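Local coordinates for protein putrescine aminotransferase (Halomonas elongata DSM 2581, PDB 6GWI) that probably transfers amino groups from amines such as putrescine to carbonyl acceptors, using pyridoxal-5'-phosphate as its cofactor, at residues 51-56 and 418-423; 148-153 and 226-231; 256-261 and 283-288. One frame throughout, in Å; residues are numbered along the deposited sequence.

In the fold
Contact 1 brings together segments 362 residues apart, one early and one late in the chain, and contacts 2 and 3 both fall between them, contact 2 closing before contact 3 opens. Their centres lie 13 to 15 Å apart. Contacts 2 and 3 grow from loops that follow strands 142-146, 217-222 and 252-255 of the parallel sheet and, for 283-288, strand 280-283; they meet on the cofactor, where H151 reaches D256. Contact 1 ties the helix 54-57 region to strand 418-421 of an antiparallel sheet; I420 packs on G230 and A231 of contact 2, and L56 on K285 of contact 3. All three reach the second subunit, consistent with a cofactor site close to the dimer interface.

Contact 1: 51-56 and 418-423; sequences DGMAGL and TMIISP
G52 turns its carbonyl oxygen onto the backbone of S422, and the S422 N to G52 O hydrogen bond of 2.6 Å arrives nearly along the C=O axis (C=O...N 161°). P423 N, which has no hydrogen to give, lies 3.1 Å from the same G52 O, and P423 CD packs against it at 3.6 Å. The methyl CB of A54 comes within 3.3 Å of S422 O.

M53 supplies the long side chain. Its CG stands anti to the carbonyl carbon, and bends at chi2 (-62°) and chi3 (-63°) curl the thioether back over the strand end, with SD 3.7 Å from I420 O. The tip CE meets I420 CD1 at 4.1 Å, the two chains crossing obliquely, while F86 of the second subunit also packs on M53.

The turn from D51 to A54 is type I and is held from within by one carboxylate. D51 OD1 takes M53 N from above its plane at 3.1 Å, a capping bond; OD2 takes G55 N on its syn side at 2.7 Å and is also hydrogen-bonded to Y63 OH. Because D51 fixes the turn while G52 O makes the one backbone bond across the contact, polar groups probably do much to set the geometry of this buried junction, and the thioether and methyls fill in around them.

Contact 2: 148-153 and 226-231; sequences NAYHGS and QGAGGA. With PLP (pyridoxal-5'-phosphate), chain D.
N148 lays its amide against the turn at G229, and this is the tight part of the contact. With CG anti to the backbone N (chi1 -163°), ND2 donates to G229 O at 3.0 Å; the acceptor lies close to the amide plane of N148, and the N-H...O angle is 163°. The backbone O of N148 works in parallel: a water donates to it at 3.0 Å and accepts from G229 N at 2.7 Å, and Q226 NE2 adds a weak bond at 3.4 Å. Q226 NE2 and N148 ND2 both have Q182 as a further partner. G229, without a side chain, lets its CA come close to the N148 amide. A leucine in place of N148 would probably leave G229 O and Q182 without this amide donor and set the turn less firmly against the 148-153 loop.

Both loops follow strands of the parallel sheet of the fold type I aminotransferases, whose C-terminal strand ends carry the cofactor site. Here Y150, H151 and G152 line the pyridoxal-5'-phosphate pocket, and E223 grips the backbone N of both Y150 and G227. The Y150 ring stands almost perpendicular to the pyridine ring, its CE2 edge set over the pyridine face 3.4 Å from PLP C4, a T-shaped approach. G152 N sits over one face of the tyrosine ring, offset toward the rim.

Looser packing lies at A228, partly exposed as is N148. Its methyl CB touches Y150 CB at 3.9 Å and meets the ring obliquely, with no polar bond to fix the pair.

Contact 3: 256-261 and 283-288; sequences DEVICG and IAKGLS. With PLP (pyridoxal-5'-phosphate), chain D.
The internal aldimine of a class III aminotransferase lies in this contact: K285 NZ is covalently joined to PLP C4A, 1.2 Å away. Across the pyridine ring, D256 OD2 lies 2.8 Å from PLP N1, the aspartate of fold type I enzymes, and also accepts from H151 and N121. Its OD1 takes V258 N at 3.1 Å in an Asx turn, so one carboxylate both faces the cofactor and shapes the loop.

V258 lies against the pyridine ring and the lysine arm. CG1, anti to the backbone N, reaches K285 NZ at 3.4 Å, while CB lies 3.5 Å from PLP N1 on the pyridine face away from Y150. The V258 and K285 side chains cross at about a right angle; K285 runs extended until chi4 (89°) bends its end toward the ring. I259 meets its flank, CG1 to K285 CD at 3.7 Å.

Two waters carry the polar link between the backbones: one accepts from A284 N and lies 2.6 Å from E257 O; the other accepts from G286 N at 2.8 Å and sits close to V258 O and G261 O. E257 CB packs on I283 CG2.

The 256-261 loop leaves strand 252-255 of the parallel sheet, and 283-288 leaves strand 280-283; helix 91-103 packs on I283 and L287 through L100, and W57 of helix 54-57 touches I259 and K285.

Contact 1: 51-56 and 418-423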
loop_
_atom_site.group_PDB
_atom_site.type_symbol
_atom_site.label_atom_id
_atom_site.label_comp_id
_atom_site.label_asym_id
_atom_site.label_seq_id
_atom_site.Cartn_x
_atom_site.Cartn_y
_atom_site.Cartn_z
ATOM N N ASP B 51 15.589 -13.477 -16.389
ATOM C CA ASP B 51 15.172 -12.854 -15.129
ATOM C C ASP B 51 15.203 -13.898 -14.020
ATOM O O ASP B 51 14.200 -14.538 -13.704
ATOM C CB ASP B 51 13.784 -12.235 -15.259
ATOM C CG ASP B 51 13.377 -11.437 -14.024
ATOM O OD1 ASP B 51 14.193 -11.319 -13.085
ATOM O OD2 ASP B 51 12.236 -10.931 -13.986
ATOM N N GLY B 52 16.377 -14.062 -13.412
ATOM C CA GLY B 52 16.535 -14.971 -12.295
ATOM C C GLY B 52 15.874 -14.542 -11.003
ATOM O O GLY B 52 15.925 -15.300 -10.028
ATOM N N MET B 53 15.255 -13.358 -10.958
ATOM C CA MET B 53 14.563 -12.882 -9.766
ATOM C C MET B 53 13.052 -12.771 -9.955
ATOM O O MET B 53 12.361 -12.275 -9.058
ATOM C CB MET B 53 15.114 -11.520 -9.333
ATOM C CG MET B 53 16.498 -11.552 -8.708
ATOM S SD MET B 53 16.597 -12.523 -7.185
ATOM C CE MET B 53 15.496 -11.610 -6.103
ATOM N N ALA B 54 12.527 -13.204 -11.099
ATOM C CA ALA B 54 11.092 -13.160 -11.373
ATOM C C ALA B 54 10.505 -11.803 -10.983
ATOM O O ALA B 54 9.597 -11.693 -10.155
ATOM C CB ALA B 54 10.370 -14.299 -10.650
ATOM N N GLY B 55 11.029 -10.763 -11.624
ATOM C CA GLY B 55 10.640 -9.407 -11.301
ATOM C C GLY B 55 11.261 -8.968 -9.993
ATOM O O GLY B 55 12.379 -8.445 -9.974
ATOM N N LEU B 56 10.528 -9.172 -8.882
ATOM C CA LEU B 56 11.037 -8.958 -7.523
ATOM C C LEU B 56 10.413 -10.033 -6.617
ATOM O O LEU B 56 9.585 -9.761 -5.749
ATOM C CB LEU B 56 10.729 -7.542 -7.031
ATOM C CG LEU B 56 11.442 -7.049 -5.769
ATOM C CD1 LEU B 56 12.952 -7.070 -5.935
ATOM C CD2 LEU B 56 10.972 -5.640 -5.406
ATOM N N THR B 418 26.564 -11.991 -0.861
ATOM C CA THR B 418 25.684 -13.131 -1.086
ATOM C C THR B 418 24.920 -12.912 -2.387
ATOM O O THR B 418 24.239 -11.894 -2.541
ATOM C CB THR B 418 24.706 -13.310 0.077
ATOM O OG1 THR B 418 25.435 -13.410 1.306
ATOM C CG2 THR B 418 23.851 -14.560 -0.118
ATOM N N MET B 419 25.040 -13.854 -3.316
ATOM C CA MET B 419 24.253 -13.834 -4.543
ATOM C C MET B 419 22.957 -14.601 -4.312
ATOM O O MET B 419 22.944 -15.597 -3.586
ATOM C CB MET B 419 25.038 -14.458 -5.697
ATOM C CG MET B 419 26.460 -13.921 -5.859
ATOM S SD MET B 419 26.569 -12.123 -5.967
ATOM C CE MET B 419 25.636 -11.799 -7.461
ATOM N N ILE B 420 21.861 -14.124 -4.908
ATOM C CA ILE B 420 20.546 -14.718 -4.693
ATOM C C ILE B 420 19.805 -14.839 -6.018
ATOM O O ILE B 420 19.943 -13.994 -6.909
ATOM C CB ILE B 420 19.704 -13.902 -3.678
ATOM C CG1 ILE B 420 19.503 -12.467 -4.177
ATOM C CG2 ILE B 420 20.367 -13.909 -2.304
ATOM C CD1 ILE B 420 18.552 -11.646 -3.330
ATOM N N ILE B 421 19.002 -15.897 -6.139
ATOM C CA ILE B 421 18.124 -16.086 -7.285
ATOM C C ILE B 421 16.748 -16.501 -6.783
ATOM O O ILE B 421 16.611 -17.103 -5.713
ATOM C CB ILE B 421 18.664 -17.134 -8.287
ATOM C CG1 ILE B 421 18.895 -18.481 -7.599
ATOM C CG2 ILE B 421 19.947 -16.635 -8.933
ATOM C CD1 ILE B 421 19.007 -19.639 -8.563
ATOM N N SER B 422 15.727 -16.176 -7.571
ATOM C CA SER B 422 14.336 -16.504 -7.280
ATOM C C SER B 422 13.574 -16.518 -8.602
ATOM O O SER B 422 12.735 -15.640 -8.843
ATOM C CB SER B 422 13.732 -15.495 -6.302
ATOM O OG SER B 422 12.351 -15.738 -6.094
ATOM N N PRO B 423 13.846 -17.474 -9.484
ATOM C CA PRO B 423 13.300 -17.410 -10.849
ATOM C C PRO B 423 11.820 -17.742 -10.871
ATOM O O PRO B 423 11.271 -18.241 -9.876
ATOM C CB PRO B 423 14.120 -18.465 -11.611
ATOM C CG PRO B 423 14.605 -19.408 -10.560
ATOM C CD PRO B 423 14.788 -18.596 -9.308
#

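Contact 2: 148-153 and 226-231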
loop_
_atom_site.group_PDB
_atom_site.type_symbol
_atom_site.label_atom_id
_atom_site.label_comp_id
_atom_site.label_asym_id
_atom_site.label_seq_id
_atom_site.Cartn_x
_atom_site.Cartn_y
_atom_site.Cartn_z
ATOM N N ASN B 148 18.004 -8.184 10.427
ATOM C CA ASN B 148 18.099 -8.490 9.004
ATOM C C ASN B 148 16.811 -9.085 8.444
ATOM O O ASN B 148 16.817 -9.678 7.359
ATOM C CB ASN B 148 19.274 -9.427 8.711
ATOM C CG ASN B 148 19.649 -9.437 7.246
ATOM O OD1 ASN B 148 19.601 -8.410 6.570
ATOM N ND2 ASN B 148 20.014 -10.608 6.742
ATOM N N ALA B 149 15.702 -8.951 9.163
ATOM C CA ALA B 149 14.407 -9.296 8.604
ATOM C C ALA B 149 13.893 -8.149 7.740
ATOM O O ALA B 149 14.265 -6.986 7.919
ATOM C CB ALA B 149 13.395 -9.604 9.706
ATOM N N TYR B 150 13.020 -8.488 6.797
ATOM C CA TYR B 150 12.358 -7.492 5.968
ATOM C C TYR B 150 10.858 -7.730 6.037
ATOM O O TYR B 150 10.390 -8.838 5.753
ATOM C CB TYR B 150 12.846 -7.533 4.518
ATOM C CG TYR B 150 12.304 -6.376 3.716
ATOM C CD1 TYR B 150 12.911 -5.132 3.767
ATOM C CD2 TYR B 150 11.172 -6.520 2.925
ATOM C CE1 TYR B 150 12.413 -4.061 3.054
ATOM C CE2 TYR B 150 10.667 -5.453 2.200
ATOM C CZ TYR B 150 11.294 -4.224 2.272
ATOM O OH TYR B 150 10.818 -3.142 1.567
ATOM N N HIS B 151 10.116 -6.701 6.449
ATOM C CA HIS B 151 8.664 -6.781 6.548
ATOM C C HIS B 151 7.987 -5.591 5.879
ATOM O O HIS B 151 6.842 -5.275 6.209
ATOM C CB HIS B 151 8.239 -6.891 8.013
ATOM C CG HIS B 151 8.762 -8.117 8.696
ATOM N ND1 HIS B 151 8.389 -9.392 8.325
ATOM C CD2 HIS B 151 9.642 -8.265 9.715
ATOM C CE1 HIS B 151 9.011 -10.271 9.090
ATOM N NE2 HIS B 151 9.780 -9.613 9.940
ATOM N N GLY B 152 8.672 -4.921 4.960
ATOM C CA GLY B 152 8.077 -3.869 4.163
ATOM C C GLY B 152 8.681 -2.509 4.463
ATOM O O GLY B 152 9.674 -2.373 5.185
ATOM N N SER B 153 8.046 -1.482 3.888
ATOM C CA SER B 153 8.621 -0.145 3.854
ATOM C C SER B 153 7.663 0.941 4.327
ATOM O O SER B 153 7.993 2.129 4.220
ATOM C CB SER B 153 9.106 0.179 2.437
ATOM O OG SER B 153 9.904 1.342 2.435
ATOM N N GLN B 226 14.347 -16.008 5.189
ATOM C CA GLN B 226 14.601 -14.594 4.939
ATOM C C GLN B 226 14.944 -14.373 3.468
ATOM O O GLN B 226 15.873 -14.993 2.940
ATOM C CB GLN B 226 15.738 -14.106 5.832
ATOM C CG GLN B 226 15.393 -14.046 7.308
ATOM C CD GLN B 226 16.630 -14.038 8.185
ATOM O OE1 GLN B 226 17.052 -15.080 8.688
ATOM N NE2 GLN B 226 17.226 -12.865 8.365
ATOM N N GLY B 227 14.199 -13.486 2.811
ATOM C CA GLY B 227 14.394 -13.220 1.399
ATOM C C GLY B 227 15.335 -12.067 1.116
ATOM O O GLY B 227 16.493 -12.279 0.741
ATOM N N ALA B 228 14.838 -10.837 1.282
ATOM C CA ALA B 228 15.634 -9.654 0.970
ATOM C C ALA B 228 16.930 -9.617 1.765
ATOM O O ALA B 228 17.925 -9.046 1.303
ATOM C CB ALA B 228 14.815 -8.389 1.239
ATOM N N GLY B 229 16.937 -10.210 2.958
ATOM C CA GLY B 229 18.137 -10.264 3.769
ATOM C C GLY B 229 19.201 -11.215 3.261
ATOM O O GLY B 229 20.317 -11.196 3.793
ATOM N N GLY B 230 18.891 -12.039 2.259
ATOM C CA GLY B 230 19.911 -12.840 1.612
ATOM C C GLY B 230 19.587 -14.306 1.401
ATOM O O GLY B 230 20.499 -15.138 1.378
ATOM N N ALA B 231 18.308 -14.640 1.244
ATOM C CA ALA B 231 17.875 -16.019 1.012
ATOM C C ALA B 231 18.518 -16.966 2.025
ATOM O O ALA B 231 19.211 -17.925 1.680
ATOM C CB ALA B 231 18.187 -16.460 -0.420
HETATM N N1 PLP D . 7.484 -8.883 3.701
HETATM C C2 PLP D . 8.454 -9.582 3.015
HETATM C C2A PLP D . 8.989 -10.870 3.582
HETATM C C3 PLP D . 8.930 -9.094 1.801
HETATM O O3 PLP D . 9.894 -9.805 1.135
HETATM C C4 PLP D . 8.431 -7.905 1.259
HETATM C C4A PLP D . 8.446 -7.761 -0.241
HETATM C C5 PLP D . 7.454 -7.206 1.975
HETATM C C6 PLP D . 6.987 -7.702 3.188
HETATM C C5A PLP D . 6.878 -5.904 1.461
HETATM O O4P PLP D . 5.953 -6.105 0.418
HETATM P P PLP D . 5.580 -4.851 -0.522
HETATM O O1P PLP D . 5.003 -3.745 0.330
HETATM O O2P PLP D . 4.586 -5.299 -1.568
HETATM O O3P PLP D . 6.832 -4.359 -1.199
HETATM O O HOH W 1 15.295 -10.773 5.004
#

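Contact 3: 256-261 and 283-288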
loop_
_atom_site.group_PDB
_atom_site.type_symbol
_atom_site.label_atom_id
_atom_site.label_comp_id
_atom_site.label_asym_id
_atom_site.label_seq_id
_atom_site.Cartn_x
_atom_site.Cartn_y
_atom_site.Cartn_z
ATOM N N ASP B 256 5.538 -14.184 8.052
ATOM C CA ASP B 256 5.480 -13.281 6.903
ATOM C C ASP B 256 5.734 -14.100 5.642
ATOM O O ASP B 256 6.872 -14.499 5.370
ATOM C CB ASP B 256 6.495 -12.151 7.044
ATOM C CG ASP B 256 6.351 -11.089 5.955
ATOM O OD1 ASP B 256 5.791 -11.396 4.883
ATOM O OD2 ASP B 256 6.816 -9.948 6.165
ATOM N N GLU B 257 4.672 -14.345 4.872
ATOM C CA GLU B 257 4.706 -15.217 3.706
ATOM C C GLU B 257 4.758 -14.441 2.394
ATOM O O GLU B 257 4.409 -14.987 1.341
ATOM C CB GLU B 257 3.487 -16.141 3.706
ATOM C CG GLU B 257 3.443 -17.117 4.855
ATOM C CD GLU B 257 4.312 -18.332 4.614
ATOM O OE1 GLU B 257 4.939 -18.421 3.535
ATOM O OE2 GLU B 257 4.362 -19.204 5.504
ATOM N N VAL B 258 5.161 -13.171 2.439
ATOM C CA VAL B 258 5.108 -12.331 1.246
ATOM C C VAL B 258 5.986 -12.904 0.139
ATOM O O VAL B 258 5.622 -12.851 -1.043
ATOM C CB VAL B 258 5.496 -10.885 1.607
ATOM C CG1 VAL B 258 5.712 -10.042 0.357
ATOM C CG2 VAL B 258 4.405 -10.264 2.476
ATOM N N ILE B 259 7.154 -13.444 0.488
ATOM C CA ILE B 259 8.009 -14.099 -0.503
ATOM C C ILE B 259 7.763 -15.604 -0.566
ATOM O O ILE B 259 7.708 -16.179 -1.655
ATOM C CB ILE B 259 9.496 -13.797 -0.211
ATOM C CG1 ILE B 259 9.869 -12.427 -0.785
ATOM C CG2 ILE B 259 10.395 -14.893 -0.791
ATOM C CD1 ILE B 259 11.293 -11.986 -0.486
ATOM N N CYS B 260 7.653 -16.273 0.587
ATOM C CA CYS B 260 7.601 -17.730 0.605
ATOM C C CYS B 260 6.264 -18.283 0.132
ATOM O O CYS B 260 6.180 -19.471 -0.196
ATOM C CB CYS B 260 7.884 -18.249 2.018
ATOM S SG CYS B 260 9.527 -17.840 2.656
ATOM N N GLY B 261 5.223 -17.461 0.076
ATOM C CA GLY B 261 3.924 -17.964 -0.312
ATOM C C GLY B 261 3.869 -18.347 -1.778
ATOM O O GLY B 261 4.571 -17.795 -2.625
ATOM N N ILE B 283 0.655 -11.644 3.037
ATOM C CA ILE B 283 0.935 -12.195 1.717
ATOM C C ILE B 283 0.871 -11.081 0.684
ATOM O O ILE B 283 0.218 -10.054 0.880
ATOM C CB ILE B 283 -0.058 -13.325 1.348
ATOM C CG1 ILE B 283 -1.495 -12.826 1.509
ATOM C CG2 ILE B 283 0.209 -14.561 2.191
ATOM C CD1 ILE B 283 -2.537 -13.802 1.006
ATOM N N ALA B 284 1.565 -11.301 -0.434
ATOM C CA ALA B 284 1.530 -10.430 -1.604
ATOM C C ALA B 284 2.384 -11.073 -2.696
ATOM O O ALA B 284 2.434 -12.303 -2.801
ATOM C CB ALA B 284 2.025 -9.024 -1.272
ATOM N N LYS B 285 3.076 -10.255 -3.491
ATOM C CA LYS B 285 4.021 -10.742 -4.495
ATOM C C LYS B 285 3.439 -11.879 -5.331
ATOM O O LYS B 285 2.666 -11.628 -6.262
ATOM C CB LYS B 285 5.333 -11.158 -3.816
ATOM C CG LYS B 285 6.172 -9.949 -3.367
ATOM C CD LYS B 285 7.552 -10.335 -2.848
ATOM C CE LYS B 285 8.444 -9.111 -2.564
ATOM N NZ LYS B 285 8.325 -8.555 -1.174
ATOM N N GLY B 286 3.800 -13.126 -5.026
ATOM C CA GLY B 286 3.362 -14.250 -5.845
ATOM C C GLY B 286 1.861 -14.466 -5.866
ATOM O O GLY B 286 1.371 -15.217 -6.720
ATOM N N LEU B 287 1.129 -13.833 -4.945
ATOM C CA LEU B 287 -0.326 -13.949 -4.901
ATOM C C LEU B 287 -0.962 -13.709 -6.262
ATOM O O LEU B 287 -1.973 -14.335 -6.602
ATOM C CB LEU B 287 -0.870 -12.954 -3.873
ATOM C CG LEU B 287 -2.381 -12.794 -3.747
ATOM C CD1 LEU B 287 -3.057 -14.135 -3.495
ATOM C CD2 LEU B 287 -2.683 -11.803 -2.629
ATOM N N SER B 288 -0.396 -12.791 -7.044
ATOM C CA SER B 288 -0.922 -12.441 -8.357
ATOM C C SER B 288 0.119 -12.619 -9.459
ATOM O O SER B 288 -0.064 -12.107 -10.567
ATOM C CB SER B 288 -1.427 -10.997 -8.343
ATOM O OG SER B 288 -0.365 -10.102 -8.057
HETATM N N1 PLP D . 7.484 -8.883 3.701
HETATM C C2 PLP D . 8.454 -9.582 3.015
HETATM C C2A PLP D . 8.989 -10.870 3.582
HETATM C C3 PLP D . 8.930 -9.094 1.801
HETATM O O3 PLP D . 9.894 -9.805 1.135
HETATM C C4 PLP D . 8.431 -7.905 1.259
HETATM C C4A PLP D . 8.446 -7.761 -0.241
HETATM C C5 PLP D . 7.454 -7.206 1.975
HETATM C C6 PLP D . 6.987 -7.702 3.188
HETATM C C5A PLP D . 6.878 -5.904 1.461
HETATM O O4P PLP D . 5.953 -6.105 0.418
HETATM P P PLP D . 5.580 -4.851 -0.522
HETATM O O1P PLP D . 5.003 -3.745 0.330
HETATM O O2P PLP D . 4.586 -5.299 -1.568
HETATM O O3P PLP D . 6.832 -4.359 -1.199
HETATM O O HOH W 2 2.734 -14.112 -0.492
HETATM O O HOH W 3 4.532 -14.766 -2.850
#